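Local structure of endo-beta-1,2-glucanase (Talaromyces funiculosus, 6IMV) at residues Lys123-Leu128 / Lys194-Trp198; Arg129-Tyr134 / Gln149-Pro153; Gly167-Trp171 / Trp198-Thr202. The protein hydrolyses internal beta-1,2-glucosidic linkages of beta-1,2-glucans as an endo-acting fungal glycoside hydrolase. Residues are numbered along the deposited sequence.

Interaction 1. Residues Lys123-Leu128 / Lys194-Trp198; sequences KLQTYL and KWQTW. With NAG (2-acetamido-2-deoxy-beta-D-glucopyranose), chain F.
Segments 123-128 of helix 112-133 and 194-198 of helix 186-210 run roughly parallel at 30°, axes 10.9 Å apart at closest, CA of Leu124 7.0 Å from that of Trp195 and CA of Leu128 8.0 Å from that of Trp198. Trp195 (chi1 m) directs its edge at the face of Tyr127 (chi1 m), planes at 79° and its six-membered ring centroid 5.0 Å from that of Tyr127; Tyr127 points its edge at the face of Trp198 (chi1 t), planes at 65°, with centroid 5.2 Å from that of the five-membered ring. These T-shaped pairs make Tyr127, Trp195 and Trp198 an aromatic cluster between helices of the (alpha/alpha)6-barrel expected for this family. Leu124 (chi1 t, chi2 p) sets CD1 3.8 Å from the Trp195 six-membered ring centroid in a CH-pi contact and 3.8 Å from Trp198 CB, and CD2 3.4 Å from Lys194 CB. Tyr127 OH hydrogen-bonds to Glu83 and Trp195 NE1 to Met120 O, while a water joins Tyr127 O to Trp198 NE1, 3.0 Å from each.

Interaction 2. Residues Arg129-Tyr134 / Gln149-Pro153; sequences RFNETY and QDLTP. With NAG (2-acetamido-2-deoxy-beta-D-glucopyranose), chain F.
Tyr134 lays one face of its ring over the pyrrolidine of Pro153, whose CD sits 3.9 Å from the ring centroid and 22° off its normal, a CH-pi contact. Tyr134 is the first residue to leave helical geometry (phi/psi -126/65, chi1 m) at the C-terminal end of helix 112-133, which here packs against the segment 149-153, extended from Asp150 onward as it enters strand 152-153, a short strand of the antiparallel sheet that pairs with 144-145. The backbones come closest where CA of Phe130 lies 5.9 Å from CA of Leu151. Phe130 (chi1 t) forms the buried side of the contact, with CD1 3.6 Å from Leu151 CB and CE1 4.0 Å from Pro153 CD; its ring also meets Phe137 in the intervening loop. Toward solvent the link is polar. Arg129 (m, t, m) donates NE to Asp150 OD1 at 2.8 Å, a salt bridge, and NH2 to Gln149 O at 2.9 Å, both at the guanidinium edge. A water lies 2.7 Å from Thr133 OG1 and donates to Asp150 OD2 at 2.9 Å. On the helix flank turned from these contacts, Asn131 opens the N-glycosylation sequon Asn131-Glu132-Thr133, and its ND2 is bonded covalently to C1 of NAG at 1.4 Å.

Interaction 3. Residues Gly167-Trp171 / Trp198-Thr202; sequences GELLW and WMDYT. With NAG (2-acetamido-2-deoxy-beta-D-glucopyranose), chain F.
Leu170 of helix 163-182 buries the most surface, where that helix packs against the next along the chain, 186-210. The two make an alpha-helical hairpin, consistent with the (alpha/alpha)6-barrel expected for this family. The helical segments cross at -136°, broadly antiparallel, axes 11.1 Å apart at closest; the CA atoms of Leu170 and Met199 are 6.7 Å apart. With chi1 m and chi2 t, Leu170 places CD2 3.8 Å from Trp198 CZ3, 4.2 Å from Met199 CG and 3.4 Å from Thr202 OG1. Trp198 (chi1 t) reaches in with the six-membered part of its indole, and Leu169 (chi1 t, chi2 p) sets CD2 3.9 Å from its CH2. Beyond these contacts, Trp257 of helix 252-261 covers Leu170 and Met199. The Asn-linked sugar lies on the side of helix 186-210 turned from helix 163-182, with NAG N2 3.7 Å from Tyr201 CD2, over the ring face. Thr202 (chi1 p) turns its hydroxyl back, OG1 donating to Met199 O at 2.6 Å.

Interactions 1 and 3 have centres about 10 Å apart and share Trp198, whose indole touches both helix 112-133 and helix 163-182; Tyr127 OH also lies 3.5 Å from Leu169 CD2. Interaction 2, about 12 Å from interaction 1, uses the C-terminal part of helix 112-133 and ties it to the sheet, meeting interaction 1 where Thr126 CG2 is 3.7 Å from Leu151 CG. Along the chain interaction 2 closes first, within the span bridged by interaction 1, and interaction 3 follows, about 17 Å from interaction 2. Together they join three helices and a sheet strand on one side of the molecule, and all three border the glycan on Asn131.

Interaction 1. Residues Lys123-Leu128 / Lys194-Trp198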
loop_
_atom_site.group_PDB
_atom_site.type_symbol
_atom_site.label_atom_id
_atom_site.label_comp_id
_atom_site.label_asym_id
_atom_site.label_seq_id
_atom_site.Cartn_x
_atom_site.Cartn_y
_atom_site.Cartn_z
ATOM N N LYS A 123 19.924 -2.296 0.252
ATOM C CA LYS A 123 18.751 -3.187 0.177
ATOM C C LYS A 123 18.989 -4.271 -0.875
ATOM O O LYS A 123 18.758 -5.443 -0.588
ATOM C CB LYS A 123 17.476 -2.404 -0.151
ATOM C CG LYS A 123 16.220 -3.248 -0.349
ATOM C CD LYS A 123 15.031 -2.459 -0.870
ATOM C CE LYS A 123 14.498 -1.430 0.107
ATOM N NZ LYS A 123 14.099 -2.031 1.397
ATOM N N LEU A 124 19.451 -3.876 -2.071
ATOM C CA LEU A 124 19.665 -4.818 -3.167
ATOM C C LEU A 124 20.667 -5.899 -2.736
ATOM O O LEU A 124 20.464 -7.076 -3.018
ATOM C CB LEU A 124 20.178 -4.090 -4.414
ATOM C CG LEU A 124 20.410 -4.998 -5.629
ATOM C CD1 LEU A 124 19.168 -5.831 -5.951
ATOM C CD2 LEU A 124 20.822 -4.193 -6.840
ATOM N N GLN A 125 21.751 -5.479 -2.073
ATOM C CA GLN A 125 22.767 -6.415 -1.574
ATOM C C GLN A 125 22.079 -7.498 -0.717
ATOM O O GLN A 125 22.335 -8.684 -0.892
ATOM C CB GLN A 125 23.867 -5.676 -0.806
ATOM C CG GLN A 125 24.727 -4.791 -1.695
ATOM C CD GLN A 125 25.803 -4.047 -0.943
ATOM O OE1 GLN A 125 26.538 -4.612 -0.143
ATOM N NE2 GLN A 125 25.917 -2.759 -1.216
ATOM N N THR A 126 21.171 -7.074 0.173
ATOM C CA THR A 126 20.451 -7.970 1.074
ATOM C C THR A 126 19.529 -8.917 0.291
ATOM O O THR A 126 19.483 -10.129 0.586
ATOM C CB THR A 126 19.666 -7.175 2.120
ATOM O OG1 THR A 126 20.590 -6.285 2.761
ATOM C CG2 THR A 126 18.982 -8.070 3.129
ATOM N N TYR A 127 18.796 -8.375 -0.694
ATOM C CA TYR A 127 17.940 -9.166 -1.585
ATOM C C TYR A 127 18.760 -10.292 -2.229
ATOM O O TYR A 127 18.290 -11.419 -2.326
ATOM C CB TYR A 127 17.325 -8.304 -2.693
ATOM C CG TYR A 127 16.064 -7.536 -2.365
ATOM C CD1 TYR A 127 15.861 -6.927 -1.132
ATOM C CD2 TYR A 127 15.099 -7.341 -3.341
ATOM C CE1 TYR A 127 14.710 -6.196 -0.869
ATOM C CE2 TYR A 127 13.944 -6.613 -3.098
ATOM C CZ TYR A 127 13.749 -6.034 -1.858
ATOM O OH TYR A 127 12.611 -5.319 -1.640
ATOM N N LEU A 128 19.980 -9.963 -2.680
ATOM C CA LEU A 128 20.816 -10.892 -3.441
ATOM C C LEU A 128 21.402 -11.980 -2.521
ATOM O O LEU A 128 21.487 -13.136 -2.937
ATOM C CB LEU A 128 21.917 -10.114 -4.176
ATOM C CG LEU A 128 21.456 -9.192 -5.312
ATOM C CD1 LEU A 128 22.638 -8.674 -6.118
ATOM C CD2 LEU A 128 20.469 -9.868 -6.251
ATOM N N LYS A 194 21.384 -2.536 -11.805
ATOM C CA LYS A 194 21.490 -3.670 -10.879
ATOM C C LYS A 194 20.089 -4.096 -10.413
ATOM O O LYS A 194 19.803 -5.280 -10.325
ATOM C CB LYS A 194 22.388 -3.309 -9.696
ATOM C CG LYS A 194 23.835 -2.990 -10.048
ATOM C CD LYS A 194 24.600 -2.443 -8.866
ATOM C CE LYS A 194 25.963 -1.916 -9.242
ATOM N NZ LYS A 194 26.727 -1.553 -8.028
ATOM N N TRP A 195 19.217 -3.115 -10.141
ATOM C CA TRP A 195 17.826 -3.387 -9.787
ATOM C C TRP A 195 17.085 -4.006 -10.977
ATOM O O TRP A 195 16.245 -4.897 -10.772
ATOM C CB TRP A 195 17.112 -2.145 -9.236
ATOM C CG TRP A 195 17.302 -1.998 -7.757
ATOM C CD1 TRP A 195 18.156 -1.145 -7.123
ATOM C CD2 TRP A 195 16.689 -2.787 -6.720
ATOM N NE1 TRP A 195 18.104 -1.331 -5.769
ATOM C CE2 TRP A 195 17.209 -2.328 -5.488
ATOM C CE3 TRP A 195 15.760 -3.832 -6.706
ATOM C CZ2 TRP A 195 16.821 -2.872 -4.262
ATOM C CZ3 TRP A 195 15.370 -4.365 -5.492
ATOM C CH2 TRP A 195 15.894 -3.889 -4.288
ATOM N N GLN A 196 17.409 -3.564 -12.199
ATOM C CA GLN A 196 16.799 -4.113 -13.416
ATOM C C GLN A 196 17.128 -5.616 -13.509
ATOM O O GLN A 196 16.258 -6.433 -13.822
ATOM C CB GLN A 196 17.239 -3.316 -14.655
ATOM C CG GLN A 196 16.650 -3.822 -15.974
ATOM C CD GLN A 196 15.246 -3.337 -16.264
ATOM O OE1 GLN A 196 14.949 -2.139 -16.227
ATOM N NE2 GLN A 196 14.361 -4.271 -16.596
ATOM N N THR A 197 18.379 -5.974 -13.194
ATOM C CA THR A 197 18.829 -7.375 -13.188
ATOM C C THR A 197 18.002 -8.195 -12.189
ATOM O O THR A 197 17.563 -9.309 -12.511
ATOM C CB THR A 197 20.331 -7.457 -12.900
ATOM O OG1 THR A 197 20.946 -6.742 -13.968
ATOM C CG2 THR A 197 20.867 -8.872 -12.846
ATOM N N TRP A 198 17.822 -7.667 -10.969
ATOM C CA TRP A 198 17.024 -8.354 -9.952
ATOM C C TRP A 198 15.595 -8.552 -10.483
ATOM O O TRP A 198 15.056 -9.646 -10.459
ATOM C CB TRP A 198 17.035 -7.600 -8.605
ATOM C CG TRP A 198 16.105 -8.217 -7.607
ATOM C CD1 TRP A 198 16.376 -9.255 -6.762
ATOM C CD2 TRP A 198 14.716 -7.894 -7.409
ATOM N NE1 TRP A 198 15.251 -9.605 -6.066
ATOM C CE2 TRP A 198 14.223 -8.780 -6.431
ATOM C CE3 TRP A 198 13.840 -6.949 -7.967
ATOM C CZ2 TRP A 198 12.901 -8.738 -5.991
ATOM C CZ3 TRP A 198 12.535 -6.908 -7.527
ATOM C CH2 TRP A 198 12.074 -7.798 -6.558
HETATM C C1 NAG F . 19.427 -15.843 -7.756
HETATM C C2 NAG F . 20.170 -15.079 -8.827
HETATM C C3 NAG F . 20.280 -15.940 -10.077
HETATM C C4 NAG F . 20.905 -17.290 -9.758
HETATM C C5 NAG F . 20.118 -17.915 -8.626
HETATM C C6 NAG F . 20.633 -19.287 -8.200
HETATM C C7 NAG F . 19.977 -12.662 -9.151
HETATM C C8 NAG F . 19.021 -11.555 -9.480
HETATM N N2 NAG F . 19.448 -13.866 -9.110
HETATM O O3 NAG F . 21.046 -15.238 -11.040
HETATM O O4 NAG F . 20.851 -18.149 -10.907
HETATM O O5 NAG F . 20.173 -17.022 -7.520
HETATM O O6 NAG F . 21.635 -19.071 -7.200
HETATM O O7 NAG F . 21.153 -12.444 -8.963
HETATM O O HOH W 1 16.052 -11.826 -4.246
#

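Interaction 2. Residues Arg129-Tyr134 / Gln149-Pro153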
loop_
_atom_site.group_PDB
_atom_site.type_symbol
_atom_site.label_atom_id
_atom_site.label_comp_id
_atom_site.label_asym_id
_atom_site.label_seq_id
_atom_site.Cartn_x
_atom_site.Cartn_y
_atom_site.Cartn_z
ATOM N N ARG A 129 21.782 -11.626 -1.287
ATOM C CA ARG A 129 22.232 -12.603 -0.275
ATOM C C ARG A 129 21.086 -13.572 0.055
ATOM O O ARG A 129 21.302 -14.773 0.235
ATOM C CB ARG A 129 22.719 -11.911 1.005
ATOM C CG ARG A 129 24.019 -11.130 0.861
ATOM C CD ARG A 129 24.635 -10.765 2.212
ATOM N NE ARG A 129 23.726 -10.064 3.123
ATOM C CZ ARG A 129 23.472 -8.753 3.097
ATOM N NH1 ARG A 129 24.052 -7.975 2.193
ATOM N NH2 ARG A 129 22.652 -8.220 3.990
ATOM N N PHE A 130 19.860 -13.046 0.136
ATOM C CA PHE A 130 18.682 -13.868 0.401
ATOM C C PHE A 130 18.458 -14.867 -0.741
ATOM O O PHE A 130 18.155 -16.036 -0.502
ATOM C CB PHE A 130 17.428 -13.010 0.586
ATOM C CG PHE A 130 16.192 -13.829 0.858
ATOM C CD1 PHE A 130 15.979 -14.388 2.106
ATOM C CD2 PHE A 130 15.263 -14.069 -0.146
ATOM C CE1 PHE A 130 14.850 -15.161 2.351
ATOM C CE2 PHE A 130 14.135 -14.841 0.101
ATOM C CZ PHE A 130 13.930 -15.380 1.350
ATOM N N ASN A 131 18.559 -14.384 -1.982
ATOM C CA ASN A 131 18.371 -15.220 -3.156
ATOM C C ASN A 131 19.395 -16.368 -3.169
ATOM O O ASN A 131 19.064 -17.505 -3.499
ATOM C CB ASN A 131 18.457 -14.395 -4.436
ATOM C CG ASN A 131 18.370 -15.236 -5.687
ATOM O OD1 ASN A 131 17.410 -15.982 -5.877
ATOM N ND2 ASN A 131 19.371 -15.101 -6.537
ATOM N N GLU A 132 20.640 -16.044 -2.820
ATOM C CA GLU A 132 21.749 -16.990 -2.785
ATOM C C GLU A 132 21.484 -18.104 -1.769
ATOM O O GLU A 132 21.709 -19.255 -2.065
ATOM C CB GLU A 132 23.034 -16.257 -2.415
ATOM C CG GLU A 132 24.271 -17.108 -2.564
ATOM C CD GLU A 132 25.542 -16.310 -2.346
ATOM O OE1 GLU A 132 26.597 -16.743 -2.859
ATOM O OE2 GLU A 132 25.470 -15.251 -1.663
ATOM N N THR A 133 21.033 -17.733 -0.567
ATOM C CA THR A 133 20.786 -18.679 0.526
ATOM C C THR A 133 19.470 -19.440 0.294
ATOM O O THR A 133 19.374 -20.621 0.641
ATOM C CB THR A 133 20.759 -17.959 1.881
ATOM O OG1 THR A 133 21.999 -17.270 2.023
ATOM C CG2 THR A 133 20.555 -18.894 3.052
ATOM N N TYR A 134 18.468 -18.768 -0.284
ATOM C CA TYR A 134 17.115 -19.354 -0.492
ATOM C C TYR A 134 16.720 -19.244 -1.964
ATOM O O TYR A 134 15.762 -18.549 -2.319
ATOM C CB TYR A 134 16.085 -18.697 0.434
ATOM C CG TYR A 134 16.455 -18.664 1.895
ATOM C CD1 TYR A 134 16.163 -19.722 2.739
ATOM C CD2 TYR A 134 17.127 -17.574 2.431
ATOM C CE1 TYR A 134 16.506 -19.689 4.079
ATOM C CE2 TYR A 134 17.462 -17.520 3.773
ATOM C CZ TYR A 134 17.156 -18.585 4.602
ATOM O OH TYR A 134 17.502 -18.539 5.922
ATOM N N GLN A 149 21.356 -9.112 9.893
ATOM C CA GLN A 149 21.939 -8.580 8.656
ATOM C C GLN A 149 21.404 -9.361 7.443
ATOM O O GLN A 149 21.087 -8.775 6.413
ATOM C CB GLN A 149 23.467 -8.575 8.767
ATOM C CG GLN A 149 24.193 -7.983 7.561
ATOM C CD GLN A 149 23.852 -6.534 7.298
ATOM O OE1 GLN A 149 23.311 -5.820 8.147
ATOM N NE2 GLN A 149 24.156 -6.083 6.091
ATOM N N ASP A 150 21.299 -10.687 7.564
ATOM C CA ASP A 150 20.744 -11.516 6.501
ATOM C C ASP A 150 19.270 -11.801 6.789
ATOM O O ASP A 150 18.915 -12.128 7.904
ATOM C CB ASP A 150 21.492 -12.843 6.354
ATOM C CG ASP A 150 22.861 -12.729 5.709
ATOM O OD1 ASP A 150 23.269 -11.609 5.371
ATOM O OD2 ASP A 150 23.491 -13.781 5.513
ATOM N N LEU A 151 18.440 -11.720 5.745
ATOM C CA LEU A 151 17.042 -12.117 5.796
ATOM C C LEU A 151 16.920 -13.629 6.010
ATOM O O LEU A 151 17.687 -14.423 5.449
ATOM C CB LEU A 151 16.343 -11.747 4.486
ATOM C CG LEU A 151 16.196 -10.259 4.181
ATOM C CD1 LEU A 151 15.389 -10.051 2.913
ATOM C CD2 LEU A 151 15.585 -9.511 5.349
ATOM N N THR A 152 15.906 -13.989 6.798
ATOM C CA THR A 152 15.349 -15.329 6.865
ATOM C C THR A 152 13.840 -15.224 6.658
ATOM O O THR A 152 13.231 -14.218 7.012
ATOM C CB THR A 152 15.673 -16.004 8.206
ATOM O OG1 THR A 152 15.136 -15.207 9.258
ATOM C CG2 THR A 152 17.161 -16.186 8.417
ATOM N N PRO A 153 13.179 -16.261 6.106
ATOM C CA PRO A 153 11.722 -16.310 6.149
ATOM C C PRO A 153 11.274 -16.292 7.619
ATOM O O PRO A 153 11.982 -16.815 8.481
ATOM C CB PRO A 153 11.368 -17.639 5.462
ATOM C CG PRO A 153 12.621 -18.027 4.685
ATOM C CD PRO A 153 13.782 -17.442 5.461
HETATM C C1 NAG F . 19.427 -15.843 -7.756
HETATM C C2 NAG F . 20.170 -15.079 -8.827
HETATM C C3 NAG F . 20.280 -15.940 -10.077
HETATM C C4 NAG F . 20.905 -17.290 -9.758
HETATM C C5 NAG F . 20.118 -17.915 -8.626
HETATM C C6 NAG F . 20.633 -19.287 -8.200
HETATM C C7 NAG F . 19.977 -12.662 -9.151
HETATM C C8 NAG F . 19.021 -11.555 -9.480
HETATM N N2 NAG F . 19.448 -13.866 -9.110
HETATM O O3 NAG F . 21.046 -15.238 -11.040
HETATM O O4 NAG F . 20.851 -18.149 -10.907
HETATM O O5 NAG F . 20.173 -17.022 -7.520
HETATM O O6 NAG F . 21.635 -19.071 -7.200
HETATM O O7 NAG F . 21.153 -12.444 -8.963
HETATM O O HOH W 2 21.625 -15.598 4.149
HETATM O O HOH W 3 19.887 -16.912 6.275
#

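Interaction 3. Residues Gly167-Trp171 / Trp198-Thr202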
loop_
_atom_site.group_PDB
_atom_site.type_symbol
_atom_site.label_atom_id
_atom_site.label_comp_id
_atom_site.label_asym_id
_atom_site.label_seq_id
_atom_site.Cartn_x
_atom_site.Cartn_y
_atom_site.Cartn_z
ATOM N N GLY A 167 3.772 -8.775 -6.344
ATOM C CA GLY A 167 3.227 -7.939 -7.424
ATOM C C GLY A 167 3.409 -6.459 -7.129
ATOM O O GLY A 167 3.815 -5.672 -8.002
ATOM N N GLU A 168 3.133 -6.086 -5.876
ATOM C CA GLU A 168 3.276 -4.703 -5.406
ATOM C C GLU A 168 4.742 -4.257 -5.500
ATOM O O GLU A 168 5.018 -3.175 -6.013
ATOM C CB GLU A 168 2.730 -4.553 -3.986
ATOM C CG GLU A 168 1.231 -4.781 -3.903
ATOM C CD GLU A 168 0.643 -4.856 -2.504
ATOM O OE1 GLU A 168 1.396 -5.137 -1.562
ATOM O OE2 GLU A 168 -0.564 -4.633 -2.366
ATOM N N LEU A 169 5.666 -5.090 -5.017
ATOM C CA LEU A 169 7.083 -4.746 -5.004
ATOM C C LEU A 169 7.618 -4.564 -6.430
ATOM O O LEU A 169 8.395 -3.641 -6.696
ATOM C CB LEU A 169 7.860 -5.836 -4.263
ATOM C CG LEU A 169 9.383 -5.684 -4.243
ATOM C CD1 LEU A 169 9.814 -4.321 -3.727
ATOM C CD2 LEU A 169 10.008 -6.787 -3.411
ATOM N N LEU A 170 7.225 -5.453 -7.345
ATOM C CA LEU A 170 7.836 -5.496 -8.668
ATOM C C LEU A 170 7.552 -4.208 -9.451
ATOM O O LEU A 170 8.472 -3.643 -10.063
ATOM C CB LEU A 170 7.355 -6.745 -9.408
ATOM C CG LEU A 170 8.000 -8.034 -8.915
ATOM C CD1 LEU A 170 7.226 -9.251 -9.394
ATOM C CD2 LEU A 170 9.456 -8.098 -9.357
ATOM N N TRP A 171 6.311 -3.716 -9.408
ATOM C CA TRP A 171 5.970 -2.472 -10.126
ATOM C C TRP A 171 6.585 -1.265 -9.403
ATOM O O TRP A 171 6.881 -0.258 -10.039
ATOM C CB TRP A 171 4.456 -2.340 -10.341
ATOM C CG TRP A 171 3.936 -3.328 -11.339
ATOM C CD1 TRP A 171 3.211 -4.453 -11.071
ATOM C CD2 TRP A 171 4.137 -3.313 -12.768
ATOM N NE1 TRP A 171 2.940 -5.127 -12.229
ATOM C CE2 TRP A 171 3.492 -4.451 -13.286
ATOM C CE3 TRP A 171 4.791 -2.451 -13.653
ATOM C CZ2 TRP A 171 3.477 -4.751 -14.646
ATOM C CZ3 TRP A 171 4.793 -2.747 -15.000
ATOM C CH2 TRP A 171 4.132 -3.876 -15.488
ATOM N N TRP A 198 17.822 -7.667 -10.969
ATOM C CA TRP A 198 17.024 -8.354 -9.952
ATOM C C TRP A 198 15.595 -8.552 -10.483
ATOM O O TRP A 198 15.056 -9.646 -10.459
ATOM C CB TRP A 198 17.035 -7.600 -8.605
ATOM C CG TRP A 198 16.105 -8.217 -7.607
ATOM C CD1 TRP A 198 16.376 -9.255 -6.762
ATOM C CD2 TRP A 198 14.716 -7.894 -7.409
ATOM N NE1 TRP A 198 15.251 -9.605 -6.066
ATOM C CE2 TRP A 198 14.223 -8.780 -6.431
ATOM C CE3 TRP A 198 13.840 -6.949 -7.967
ATOM C CZ2 TRP A 198 12.901 -8.738 -5.991
ATOM C CZ3 TRP A 198 12.535 -6.908 -7.527
ATOM C CH2 TRP A 198 12.074 -7.798 -6.558
ATOM N N MET A 199 14.998 -7.463 -10.976
ATOM C CA MET A 199 13.614 -7.447 -11.423
ATOM C C MET A 199 13.433 -8.410 -12.599
ATOM O O MET A 199 12.429 -9.139 -12.671
ATOM C CB MET A 199 13.226 -6.032 -11.857
ATOM C CG MET A 199 11.761 -5.852 -12.106
ATOM S SD MET A 199 11.368 -4.147 -12.549
ATOM C CE MET A 199 12.108 -4.046 -14.179
ATOM N N ASP A 200 14.406 -8.416 -13.514
ATOM C CA ASP A 200 14.340 -9.234 -14.727
ATOM C C ASP A 200 14.387 -10.723 -14.364
ATOM O O ASP A 200 13.770 -11.545 -15.045
ATOM C CB ASP A 200 15.449 -8.883 -15.729
ATOM C CG ASP A 200 15.219 -7.580 -16.477
ATOM O OD1 ASP A 200 14.081 -7.084 -16.456
ATOM O OD2 ASP A 200 16.187 -7.064 -17.073
ATOM N N TYR A 201 15.105 -11.072 -13.294
ATOM C CA TYR A 201 15.225 -12.475 -12.906
ATOM C C TYR A 201 13.847 -13.044 -12.526
ATOM O O TYR A 201 13.531 -14.202 -12.865
ATOM C CB TYR A 201 16.260 -12.646 -11.793
ATOM C CG TYR A 201 16.364 -14.066 -11.305
ATOM C CD1 TYR A 201 16.827 -15.073 -12.136
ATOM C CD2 TYR A 201 15.950 -14.411 -10.029
ATOM C CE1 TYR A 201 16.903 -16.389 -11.707
ATOM C CE2 TYR A 201 16.033 -15.718 -9.577
ATOM C CZ TYR A 201 16.506 -16.708 -10.422
ATOM O OH TYR A 201 16.559 -17.989 -9.969
ATOM N N THR A 202 13.015 -12.244 -11.845
ATOM C CA THR A 202 11.668 -12.700 -11.444
ATOM C C THR A 202 10.806 -13.046 -12.669
ATOM O O THR A 202 9.905 -13.873 -12.574
ATOM C CB THR A 202 10.919 -11.669 -10.585
ATOM O OG1 THR A 202 10.587 -10.526 -11.382
ATOM C CG2 THR A 202 11.697 -11.267 -9.354
HETATM C C1 NAG F . 19.427 -15.843 -7.756
HETATM C C2 NAG F . 20.170 -15.079 -8.827
HETATM C C3 NAG F . 20.280 -15.940 -10.077
HETATM C C4 NAG F . 20.905 -17.290 -9.758
HETATM C C5 NAG F . 20.118 -17.915 -8.626
HETATM C C6 NAG F . 20.633 -19.287 -8.200
HETATM C C7 NAG F . 19.977 -12.662 -9.151
HETATM C C8 NAG F . 19.021 -11.555 -9.480
HETATM N N2 NAG F . 19.448 -13.866 -9.110
HETATM O O3 NAG F . 21.046 -15.238 -11.040
HETATM O O4 NAG F . 20.851 -18.149 -10.907
HETATM O O5 NAG F . 20.173 -17.022 -7.520
HETATM O O6 NAG F . 21.635 -19.071 -7.200
HETATM O O7 NAG F . 21.153 -12.444 -8.963
#